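Local coordinates for alpha-glucosidase (PDB 6PNR), which probably hydrolyses alpha-glycosides of the sulfonated sugar sulfoquinovose, acting as a glycoside hydrolase family 31 sulfoquinovosidase, at residues 119-124 with 454-459; 138-143 with 465-470; 164-169 with 439-444. All coordinates share one frame; numbering follows the deposited sequence.

How the interactions relate
Three contacts dock one run of N-terminal loops onto the loops of the TIM-barrel domain that follow strand 437-439. The first partners come in the order 119-124, 138-143, 164-169, and the second partners in the order 439-444, 454-459, 465-470. Interaction 1 lies between the others, its centre about 9 Å from that of interaction 2 and about 8 Å from that of interaction 3, whereas those two are about 15 Å apart. Ser122 bonds to Arg142 and His466 of interaction 2, and Glu119 to Thr165 and Tyr167 of interaction 3. In interactions 1 and 3 the barrel segments touch the bound inhibitor, so the N-terminal loops pack behind loops that line the sugar pocket.

Interaction 1: 119-124 with 454-459; sequences EQMSYF and LWAGDQ. With 9VH ([(3~{S},4~{R},5~{R})-4,5-bis(oxidanyl)piperidin-3-yl]methanesulfonic acid), chain C.
The carbonyl oxygen of Ala456 is approached by two side chains: the amide of Gln459 and, from the other segment, the methyl end of Met121. Gln459 NE2 donates to Ala456 O at 2.9 Å, with an N-H...O angle of 158°. The oxygen lies in the plane of the donating amide, whereas the amide itself stands above the carbonyl plane. A bend at chi2 (74°) folds the glutamine chain back to reach this carbonyl three residues earlier, so the loop 456-459 is clasped by its own side chain. Met121 CE rests 3.7 Å from Gln459 NE2, the two side chains crossing at about a right angle. The same methyl packs 4.1 Å from Ala456 CB, and a flexible, unbranched thioether suits this place because it can bend twice to lay its tip on the loop. Residues 119-124 follow strand 114-118, an outer strand of an N-terminal antiparallel sheet, while 454-459 is a barrel-domain loop that supplies Trp455 and Asp458 to the inhibitor pocket. Glu119 leans on this loop from beside Met121. Its CG is anti to the backbone N (chi1 176°), and the extended chain carries OE2 to 3.4 Å from Ala456 CA, a van der Waals approach that the small alanine allows. Beyond the alanine, the Trp455 side chain leaves the backbone away from the N-terminal loop, and CZ2 of its indole lies 3.9 Å from O4 of the inhibitor. The backbone N of Gly457 sits over one face of that indole, near the rim, and the positive phi of this residue favours glycine. Asp458 OD1 comes within 3.5 Å of the inhibitor's C4, while Arg521 makes a cation-pi contact with the indole.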
loop_
_atom_site.group_PDB
_atom_site.type_symbol
_atom_site.label_atom_id
_atom_site.label_comp_id
_atom_site.label_asym_id
_atom_site.label_seq_id
_atom_site.Cartn_x
_atom_site.Cartn_y
_atom_site.Cartn_z
ATOM N N GLU A 119 -11.250 6.445 -18.963
ATOM C CA GLU A 119 -10.831 5.173 -19.534
ATOM C C GLU A 119 -10.261 4.330 -18.397
ATOM O O GLU A 119 -9.200 4.654 -17.854
ATOM C CB GLU A 119 -9.799 5.389 -20.644
ATOM C CG GLU A 119 -9.231 4.106 -21.242
ATOM C CD GLU A 119 -7.988 4.355 -22.082
ATOM O OE1 GLU A 119 -7.090 5.091 -21.610
ATOM O OE2 GLU A 119 -7.911 3.825 -23.217
ATOM N N GLN A 120 -10.963 3.259 -18.037
ATOM C CA GLN A 120 -10.571 2.380 -16.944
ATOM C C GLN A 120 -10.037 1.077 -17.527
ATOM O O GLN A 120 -10.677 0.485 -18.406
ATOM C CB GLN A 120 -11.761 2.121 -16.018
ATOM C CG GLN A 120 -12.163 3.352 -15.207
ATOM C CD GLN A 120 -11.089 3.779 -14.195
ATOM O OE1 GLN A 120 -10.305 2.952 -13.711
ATOM N NE2 GLN A 120 -11.057 5.074 -13.870
ATOM N N MET A 121 -8.854 0.650 -17.056
ATOM C CA MET A 121 -8.145 -0.490 -17.635
ATOM C C MET A 121 -8.378 -1.793 -16.883
ATOM O O MET A 121 -8.150 -2.867 -17.451
ATOM C CB MET A 121 -6.628 -0.223 -17.682
ATOM C CG MET A 121 -6.213 1.161 -18.238
ATOM S SD MET A 121 -6.936 1.592 -19.851
ATOM C CE MET A 121 -6.197 0.348 -20.901
ATOM N N SER A 122 -8.834 -1.737 -15.636
ATOM C CA SER A 122 -9.066 -2.944 -14.839
ATOM C C SER A 122 -10.540 -3.259 -14.623
ATOM O O SER A 122 -10.941 -4.420 -14.748
ATOM C CB SER A 122 -8.377 -2.825 -13.472
ATOM O OG SER A 122 -6.955 -2.947 -13.572
ATOM N N TYR A 123 -11.368 -2.270 -14.288
ATOM C CA TYR A 123 -12.766 -2.538 -13.961
ATOM C C TYR A 123 -13.663 -1.583 -14.727
ATOM O O TYR A 123 -13.505 -0.359 -14.636
ATOM C CB TYR A 123 -13.013 -2.436 -12.456
ATOM C CG TYR A 123 -12.120 -3.385 -11.703
ATOM C CD1 TYR A 123 -12.281 -4.762 -11.817
ATOM C CD2 TYR A 123 -11.087 -2.906 -10.914
ATOM C CE1 TYR A 123 -11.441 -5.637 -11.134
ATOM C CE2 TYR A 123 -10.243 -3.764 -10.235
ATOM C CZ TYR A 123 -10.416 -5.126 -10.357
ATOM O OH TYR A 123 -9.571 -5.973 -9.677
ATOM N N PHE A 124 -14.591 -2.160 -15.490
ATOM C CA PHE A 124 -15.592 -1.395 -16.222
ATOM C C PHE A 124 -16.729 -0.992 -15.287
ATOM O O PHE A 124 -16.983 0.197 -15.076
ATOM C CB PHE A 124 -16.067 -2.237 -17.409
ATOM C CG PHE A 124 -17.111 -1.584 -18.274
ATOM C CD1 PHE A 124 -17.025 -0.247 -18.618
ATOM C CD2 PHE A 124 -18.155 -2.344 -18.793
ATOM C CE1 PHE A 124 -18.003 0.341 -19.453
ATOM C CE2 PHE A 124 -19.132 -1.764 -19.625
ATOM C CZ PHE A 124 -19.052 -0.422 -19.943
ATOM N N LEU A 454 -8.598 8.085 -29.752
ATOM C CA LEU A 454 -7.879 7.587 -28.586
ATOM C C LEU A 454 -7.038 6.376 -28.967
ATOM O O LEU A 454 -7.314 5.695 -29.957
ATOM C CB LEU A 454 -8.846 7.172 -27.470
ATOM C CG LEU A 454 -9.353 8.152 -26.420
ATOM C CD1 LEU A 454 -10.110 7.358 -25.354
ATOM C CD2 LEU A 454 -8.207 8.911 -25.799
ATOM N N TRP A 455 -6.004 6.105 -28.165
ATOM C CA TRP A 455 -5.465 4.754 -28.093
ATOM C C TRP A 455 -5.251 4.425 -26.622
ATOM O O TRP A 455 -5.146 5.316 -25.771
ATOM C CB TRP A 455 -4.194 4.558 -28.963
ATOM C CG TRP A 455 -2.834 4.580 -28.290
ATOM C CD1 TRP A 455 -2.097 3.496 -27.881
ATOM C CD2 TRP A 455 -2.021 5.736 -28.030
ATOM N NE1 TRP A 455 -0.897 3.912 -27.360
ATOM C CE2 TRP A 455 -0.823 5.280 -27.434
ATOM C CE3 TRP A 455 -2.191 7.114 -28.243
ATOM C CZ2 TRP A 455 0.194 6.154 -27.031
ATOM C CZ3 TRP A 455 -1.187 7.979 -27.851
ATOM C CH2 TRP A 455 -0.004 7.494 -27.243
ATOM N N ALA A 456 -5.253 3.126 -26.320
ATOM C CA ALA A 456 -5.234 2.639 -24.942
ATOM C C ALA A 456 -3.892 2.859 -24.233
ATOM O O ALA A 456 -3.710 2.292 -23.148
ATOM C CB ALA A 456 -5.613 1.150 -24.908
ATOM N N GLY A 457 -2.945 3.631 -24.753
ATOM C CA GLY A 457 -1.722 3.869 -24.008
ATOM C C GLY A 457 -0.825 2.644 -24.043
ATOM O O GLY A 457 -0.984 1.756 -24.889
ATOM N N ASP A 458 0.121 2.600 -23.104
ATOM C CA ASP A 458 1.107 1.525 -23.032
ATOM C C ASP A 458 0.533 0.320 -22.291
ATOM O O ASP A 458 0.236 0.412 -21.096
ATOM C CB ASP A 458 2.360 1.983 -22.283
ATOM C CG ASP A 458 3.058 3.175 -22.917
ATOM O OD1 ASP A 458 2.687 3.598 -24.034
ATOM O OD2 ASP A 458 4.019 3.666 -22.274
ATOM N N GLN A 459 0.410 -0.816 -22.971
ATOM C CA GLN A 459 0.224 -2.096 -22.296
ATOM C C GLN A 459 1.570 -2.800 -22.174
ATOM O O GLN A 459 2.485 -2.557 -22.961
ATOM C CB GLN A 459 -0.744 -3.001 -23.066
ATOM C CG GLN A 459 -2.198 -2.718 -22.789
ATOM C CD GLN A 459 -2.632 -1.441 -23.465
ATOM O OE1 GLN A 459 -2.558 -1.331 -24.687
ATOM N NE2 GLN A 459 -3.060 -0.457 -22.674
HETATM O O1 9VH C . 10.007 6.632 -25.757
HETATM S S1 9VH C . 9.315 7.892 -25.966
HETATM O O2 9VH C . 8.824 8.406 -24.711
HETATM O O3 9VH C . 10.127 8.816 -26.719
HETATM C C1 9VH C . 7.919 7.476 -26.973
HETATM C C2 9VH C . 6.892 6.561 -26.293
HETATM C C3 9VH C . 6.113 7.392 -25.286
HETATM N N1 9VH C . 4.892 6.808 -24.732
HETATM C C4 9VH C . 4.001 6.292 -25.771
HETATM C C5 9VH C . 4.741 5.291 -26.643
HETATM O O4 9VH C . 3.835 4.810 -27.634
HETATM C C6 9VH C . 5.930 5.961 -27.318
HETATM O O5 9VH C . 6.621 5.032 -28.149
#

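Interaction 2: 138-143 with 465-470; sequences PGVGRD and IHDGLA
The guanidinium of Arg142 is met at its edge, close to its plane, by the carbonyl oxygen of His466, and the carbonyl carbon of Pro138 also lies at that rim. Arg142 NH1 donates to His466 O at 2.8 Å, along an in-plane lone pair of the oxygen. Arg142 NE donates to Pro138 O at 2.9 Å, so the arginine ties its own loop together while it reaches across, helped by a bend at chi3 (76°). Ser122 takes a further bond from NH1 and Asn164 one from NH2, which fixes the rotation of the buried group. The His466 ring carries Ile465 CG2 over the centre of one face. At its edge Asp143 OD2 is 3.5 Å from His466 CD2, with the carboxylate perpendicular to the ring, while ND1 bonds to Ser122 OG. A water bridges Asp143 and His466, donating to Asp143 OD2 and accepting from His466 N, and Asp143 OD1 is held by Thr145. Asp467 OD2 takes the N-H of Gly141 at 2.8 Å, almost straight (178°) but from above the carboxylate plane; Ser460 OG is its second partner. Gly141 has backbone angles that call for glycine. Together these bonds join the loop between strand 130-133 and helix 147-156 to the segment leading into helix 469-481, a loop-to-loop junction between N-terminal region and TIM-barrel domain.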
loop_
_atom_site.group_PDB
_atom_site.type_symbol
_atom_site.label_atom_id
_atom_site.label_comp_id
_atom_site.label_asym_id
_atom_site.label_seq_id
_atom_site.Cartn_x
_atom_site.Cartn_y
_atom_site.Cartn_z
ATOM N N PRO A 138 -0.138 5.007 -16.154
ATOM C CA PRO A 138 -1.135 4.051 -15.656
ATOM C C PRO A 138 -0.549 2.900 -14.860
ATOM O O PRO A 138 -1.317 2.109 -14.297
ATOM C CB PRO A 138 -1.782 3.540 -16.952
ATOM C CG PRO A 138 -0.627 3.560 -17.921
ATOM C CD PRO A 138 0.134 4.820 -17.590
ATOM N N GLY A 139 0.768 2.773 -14.797
ATOM C CA GLY A 139 1.389 1.647 -14.126
ATOM C C GLY A 139 1.874 0.595 -15.113
ATOM O O GLY A 139 1.296 0.392 -16.189
ATOM N N VAL A 140 2.962 -0.075 -14.752
ATOM C CA VAL A 140 3.466 -1.231 -15.486
ATOM C C VAL A 140 3.127 -2.474 -14.681
ATOM O O VAL A 140 3.644 -2.661 -13.570
ATOM C CB VAL A 140 4.979 -1.145 -15.731
ATOM C CG1 VAL A 140 5.437 -2.374 -16.498
ATOM C CG2 VAL A 140 5.329 0.142 -16.481
ATOM N N GLY A 141 2.265 -3.330 -15.238
ATOM C CA GLY A 141 1.845 -4.508 -14.502
ATOM C C GLY A 141 0.513 -4.295 -13.807
ATOM O O GLY A 141 -0.443 -5.045 -14.053
ATOM N N ARG A 142 0.451 -3.293 -12.920
ATOM C CA ARG A 142 -0.808 -2.822 -12.329
ATOM C C ARG A 142 -1.473 -3.896 -11.477
ATOM O O ARG A 142 -2.691 -3.863 -11.257
ATOM C CB ARG A 142 -1.779 -2.327 -13.411
ATOM C CG ARG A 142 -1.205 -1.265 -14.340
ATOM C CD ARG A 142 -2.209 -0.859 -15.462
ATOM N NE ARG A 142 -3.268 0.009 -14.942
ATOM C CZ ARG A 142 -4.502 -0.410 -14.696
ATOM N NH1 ARG A 142 -4.821 -1.669 -14.941
ATOM N NH2 ARG A 142 -5.407 0.420 -14.206
ATOM N N ASP A 143 -0.673 -4.845 -10.982
ATOM C CA ASP A 143 -1.195 -5.996 -10.245
ATOM C C ASP A 143 -0.133 -6.399 -9.230
ATOM O O ASP A 143 0.880 -6.999 -9.596
ATOM C CB ASP A 143 -1.538 -7.127 -11.214
ATOM C CG ASP A 143 -2.004 -8.418 -10.517
ATOM O OD1 ASP A 143 -1.841 -8.583 -9.289
ATOM O OD2 ASP A 143 -2.511 -9.303 -11.233
ATOM N N ILE A 465 -4.176 -9.772 -17.146
ATOM C CA ILE A 465 -5.495 -9.147 -17.062
ATOM C C ILE A 465 -5.360 -7.637 -16.887
ATOM O O ILE A 465 -6.035 -6.850 -17.563
ATOM C CB ILE A 465 -6.314 -9.763 -15.912
ATOM C CG1 ILE A 465 -6.805 -11.166 -16.275
ATOM C CG2 ILE A 465 -7.489 -8.860 -15.564
ATOM C CD1 ILE A 465 -7.636 -11.210 -17.538
ATOM N N HIS A 466 -4.502 -7.213 -15.969
ATOM C CA HIS A 466 -4.451 -5.815 -15.583
ATOM C C HIS A 466 -3.493 -4.980 -16.420
ATOM O O HIS A 466 -3.556 -3.749 -16.338
ATOM C CB HIS A 466 -4.089 -5.695 -14.098
ATOM C CG HIS A 466 -5.154 -6.220 -13.188
ATOM N ND1 HIS A 466 -6.369 -5.589 -13.028
ATOM C CD2 HIS A 466 -5.195 -7.324 -12.403
ATOM C CE1 HIS A 466 -7.110 -6.276 -12.176
ATOM N NE2 HIS A 466 -6.425 -7.337 -11.789
ATOM N N ASP A 467 -2.624 -5.593 -17.248
ATOM C CA ASP A 467 -1.824 -4.742 -18.123
ATOM C C ASP A 467 -1.526 -5.352 -19.492
ATOM O O ASP A 467 -0.623 -4.861 -20.180
ATOM C CB ASP A 467 -0.485 -4.361 -17.456
ATOM C CG ASP A 467 0.099 -3.073 -18.017
ATOM O OD1 ASP A 467 -0.669 -2.267 -18.606
ATOM O OD2 ASP A 467 1.328 -2.860 -17.867
ATOM N N GLY A 468 -2.258 -6.375 -19.923
ATOM C CA GLY A 468 -2.030 -6.942 -21.236
ATOM C C GLY A 468 -3.198 -6.728 -22.175
ATOM O O GLY A 468 -3.958 -5.766 -22.027
ATOM N N LEU A 469 -3.364 -7.663 -23.117
ATOM C CA LEU A 469 -4.331 -7.517 -24.196
ATOM C C LEU A 469 -5.734 -7.249 -23.661
ATOM O O LEU A 469 -6.444 -6.373 -24.165
ATOM C CB LEU A 469 -4.295 -8.776 -25.079
ATOM C CG LEU A 469 -5.021 -8.857 -26.433
ATOM C CD1 LEU A 469 -4.374 -9.947 -27.285
ATOM C CD2 LEU A 469 -6.520 -9.137 -26.299
ATOM N N ALA A 470 -6.136 -7.961 -22.611
ATOM C CA ALA A 470 -7.513 -7.858 -22.139
ATOM C C ALA A 470 -7.851 -6.450 -21.647
ATOM O O ALA A 470 -9.002 -6.018 -21.764
ATOM C CB ALA A 470 -7.756 -8.884 -21.034
HETATM O O HOH W 1 -2.665 -8.742 -14.008
#

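Interaction 3: 164-169 with 439-444; sequences NTNYPQ and FMRAGG. With 9VH ([(3~{S},4~{R},5~{R})-4,5-bis(oxidanyl)piperidin-3-yl]methanesulfonic acid), chain C.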
loop_
_atom_site.group_PDB
_atom_site.type_symbol
_atom_site.label_atom_id
_atom_site.label_comp_id
_atom_site.label_asym_id
_atom_site.label_seq_id
_atom_site.Cartn_x
_atom_site.Cartn_y
_atom_site.Cartn_z
ATOM N N ASN A 164 -5.249 3.491 -11.793
ATOM C CA ASN A 164 -4.402 4.465 -12.466
ATOM C C ASN A 164 -4.722 4.471 -13.954
ATOM O O ASN A 164 -5.057 3.432 -14.531
ATOM C CB ASN A 164 -2.917 4.156 -12.224
ATOM C CG ASN A 164 -2.492 4.423 -10.791
ATOM O OD1 ASN A 164 -2.128 3.496 -10.048
ATOM N ND2 ASN A 164 -2.522 5.694 -10.393
ATOM N N THR A 165 -4.644 5.651 -14.572
ATOM C CA THR A 165 -5.042 5.773 -15.966
ATOM C C THR A 165 -4.510 7.080 -16.531
ATOM O O THR A 165 -4.417 8.086 -15.823
ATOM C CB THR A 165 -6.570 5.705 -16.124
ATOM O OG1 THR A 165 -6.930 6.016 -17.473
ATOM C CG2 THR A 165 -7.263 6.682 -15.184
ATOM N N ASN A 166 -4.158 7.048 -17.818
ATOM C CA ASN A 166 -3.828 8.280 -18.531
ATOM C C ASN A 166 -5.033 9.199 -18.671
ATOM O O ASN A 166 -4.864 10.402 -18.897
ATOM C CB ASN A 166 -3.291 7.972 -19.935
ATOM C CG ASN A 166 -2.117 7.001 -19.926
ATOM O OD1 ASN A 166 -2.300 5.779 -19.962
ATOM N ND2 ASN A 166 -0.908 7.543 -19.912
ATOM N N TYR A 167 -6.240 8.659 -18.561
ATOM C CA TYR A 167 -7.461 9.390 -18.905
ATOM C C TYR A 167 -8.526 9.076 -17.866
ATOM O O TYR A 167 -9.416 8.246 -18.094
ATOM C CB TYR A 167 -7.921 9.026 -20.320
ATOM C CG TYR A 167 -9.217 9.681 -20.794
ATOM C CD1 TYR A 167 -9.862 10.640 -20.037
ATOM C CD2 TYR A 167 -9.772 9.343 -22.013
ATOM C CE1 TYR A 167 -11.043 11.217 -20.456
ATOM C CE2 TYR A 167 -10.961 9.923 -22.449
ATOM C CZ TYR A 167 -11.586 10.859 -21.661
ATOM O OH TYR A 167 -12.761 11.455 -22.068
ATOM N N PRO A 168 -8.468 9.722 -16.706
ATOM C CA PRO A 168 -9.589 9.655 -15.767
ATOM C C PRO A 168 -10.578 10.772 -16.065
ATOM O O PRO A 168 -10.267 11.738 -16.764
ATOM C CB PRO A 168 -8.912 9.857 -14.397
ATOM C CG PRO A 168 -7.721 10.763 -14.694
ATOM C CD PRO A 168 -7.369 10.576 -16.188
ATOM N N GLN A 169 -11.798 10.616 -15.536
ATOM C CA GLN A 169 -12.745 11.707 -15.702
ATOM C C GLN A 169 -13.738 11.665 -14.553
ATOM O O GLN A 169 -14.179 10.573 -14.169
ATOM C CB GLN A 169 -13.489 11.631 -17.050
ATOM C CG GLN A 169 -14.160 12.938 -17.451
ATOM C CD GLN A 169 -14.820 12.883 -18.819
ATOM O OE1 GLN A 169 -14.157 12.669 -19.836
ATOM N NE2 GLN A 169 -16.142 13.071 -18.850
ATOM N N PHE A 439 -3.688 10.725 -32.568
ATOM C CA PHE A 439 -4.245 9.861 -31.535
ATOM C C PHE A 439 -3.558 10.131 -30.211
ATOM O O PHE A 439 -2.338 10.305 -30.157
ATOM C CB PHE A 439 -4.171 8.363 -31.925
ATOM C CG PHE A 439 -2.940 7.977 -32.713
ATOM C CD1 PHE A 439 -2.861 8.215 -34.080
ATOM C CD2 PHE A 439 -1.878 7.324 -32.086
ATOM C CE1 PHE A 439 -1.736 7.837 -34.802
ATOM C CE2 PHE A 439 -0.745 6.944 -32.803
ATOM C CZ PHE A 439 -0.667 7.196 -34.143
ATOM N N MET A 440 -4.361 10.194 -29.149
ATOM C CA MET A 440 -3.900 10.542 -27.814
ATOM C C MET A 440 -4.183 9.407 -26.839
ATOM O O MET A 440 -5.157 8.663 -26.986
ATOM C CB MET A 440 -4.583 11.821 -27.326
ATOM C CG MET A 440 -4.575 12.956 -28.353
ATOM S SD MET A 440 -5.251 14.470 -27.668
ATOM C CE MET A 440 -4.065 14.849 -26.376
ATOM N N ARG A 441 -3.321 9.274 -25.834
ATOM C CA ARG A 441 -3.571 8.336 -24.750
ATOM C C ARG A 441 -4.093 9.016 -23.486
ATOM O O ARG A 441 -4.796 8.379 -22.703
ATOM C CB ARG A 441 -2.288 7.559 -24.409
ATOM C CG ARG A 441 -1.179 8.419 -23.817
ATOM C CD ARG A 441 0.080 7.607 -23.443
ATOM N NE ARG A 441 0.951 8.366 -22.547
ATOM C CZ ARG A 441 2.129 7.936 -22.086
ATOM N NH1 ARG A 441 2.592 6.738 -22.425
ATOM N NH2 ARG A 441 2.837 8.702 -21.268
ATOM N N ALA A 442 -3.773 10.291 -23.264
ATOM C CA ALA A 442 -4.279 11.024 -22.115
ATOM C C ALA A 442 -5.525 11.824 -22.490
ATOM O O ALA A 442 -5.763 12.145 -23.658
ATOM C CB ALA A 442 -3.214 11.963 -21.549
ATOM N N GLY A 443 -6.318 12.159 -21.480
ATOM C CA GLY A 443 -7.504 12.945 -21.763
ATOM C C GLY A 443 -8.179 13.424 -20.495
ATOM O O GLY A 443 -7.712 13.185 -19.377
ATOM N N GLY A 444 -9.298 14.107 -20.702
ATOM C CA GLY A 444 -10.098 14.666 -19.635
ATOM C C GLY A 444 -11.426 15.092 -20.217
ATOM O O GLY A 444 -11.709 14.840 -21.387
HETATM O O1 9VH C . 10.007 6.632 -25.757
HETATM S S1 9VH C . 9.315 7.892 -25.966
HETATM O O2 9VH C . 8.824 8.406 -24.711
HETATM O O3 9VH C . 10.127 8.816 -26.719
HETATM C C1 9VH C . 7.919 7.476 -26.973
HETATM C C2 9VH C . 6.892 6.561 -26.293
HETATM C C3 9VH C . 6.113 7.392 -25.286
HETATM N N1 9VH C . 4.892 6.808 -24.732
HETATM C C4 9VH C . 4.001 6.292 -25.771
HETATM C C5 9VH C . 4.741 5.291 -26.643
HETATM O O4 9VH C . 3.835 4.810 -27.634
HETATM C C6 9VH C . 5.930 5.961 -27.318
HETATM O O5 9VH C . 6.621 5.032 -28.149
#
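Tyr167 runs its length along the backbone of Gly443 and Gly444. Its CB lies 3.7 Å from Gly443 N, and with CG anti to the backbone N (chi1 178°) the ring is carried over the glycines. Gly443 CA sits above one face near the rim, a CH-pi contact 4.0 Å from the centroid of the Tyr167 ring. Farther out, CD1 touches Gly443 C at 3.3 Å and CE1 meets Gly444 N at 3.4 Å. At the tip, Tyr167 OH donates to Gln169 OE1 at 2.9 Å, nearly along the C=O axis, and Gln448 also bonds to that oxygen. Glycine suits position 443, since a CB there would press on Tyr167 CD2. An alanine in place of Tyr167 would probably open a gap over the two glycines and leave Gln169 OE1 without its hydroxyl donor. Nearby, Gly443 N makes a weak bond to Asn166 O (3.4 Å), and Thr165 OG1 accepts from Tyr167 N in an ST turn. Asn166 ND2 lies over a face of the Arg441 guanidinium, 3.3 Å from NE; as both are donors they do not bond to each other, and Glu393 OE2 receives both. Arg441 extends NH1 toward the inhibitor's ring nitrogen N1, so Asn166, from an N-terminal loop, is a second-shell neighbour of a sugar-pocket arginine of the TIM-barrel domain, the two sharing Glu393.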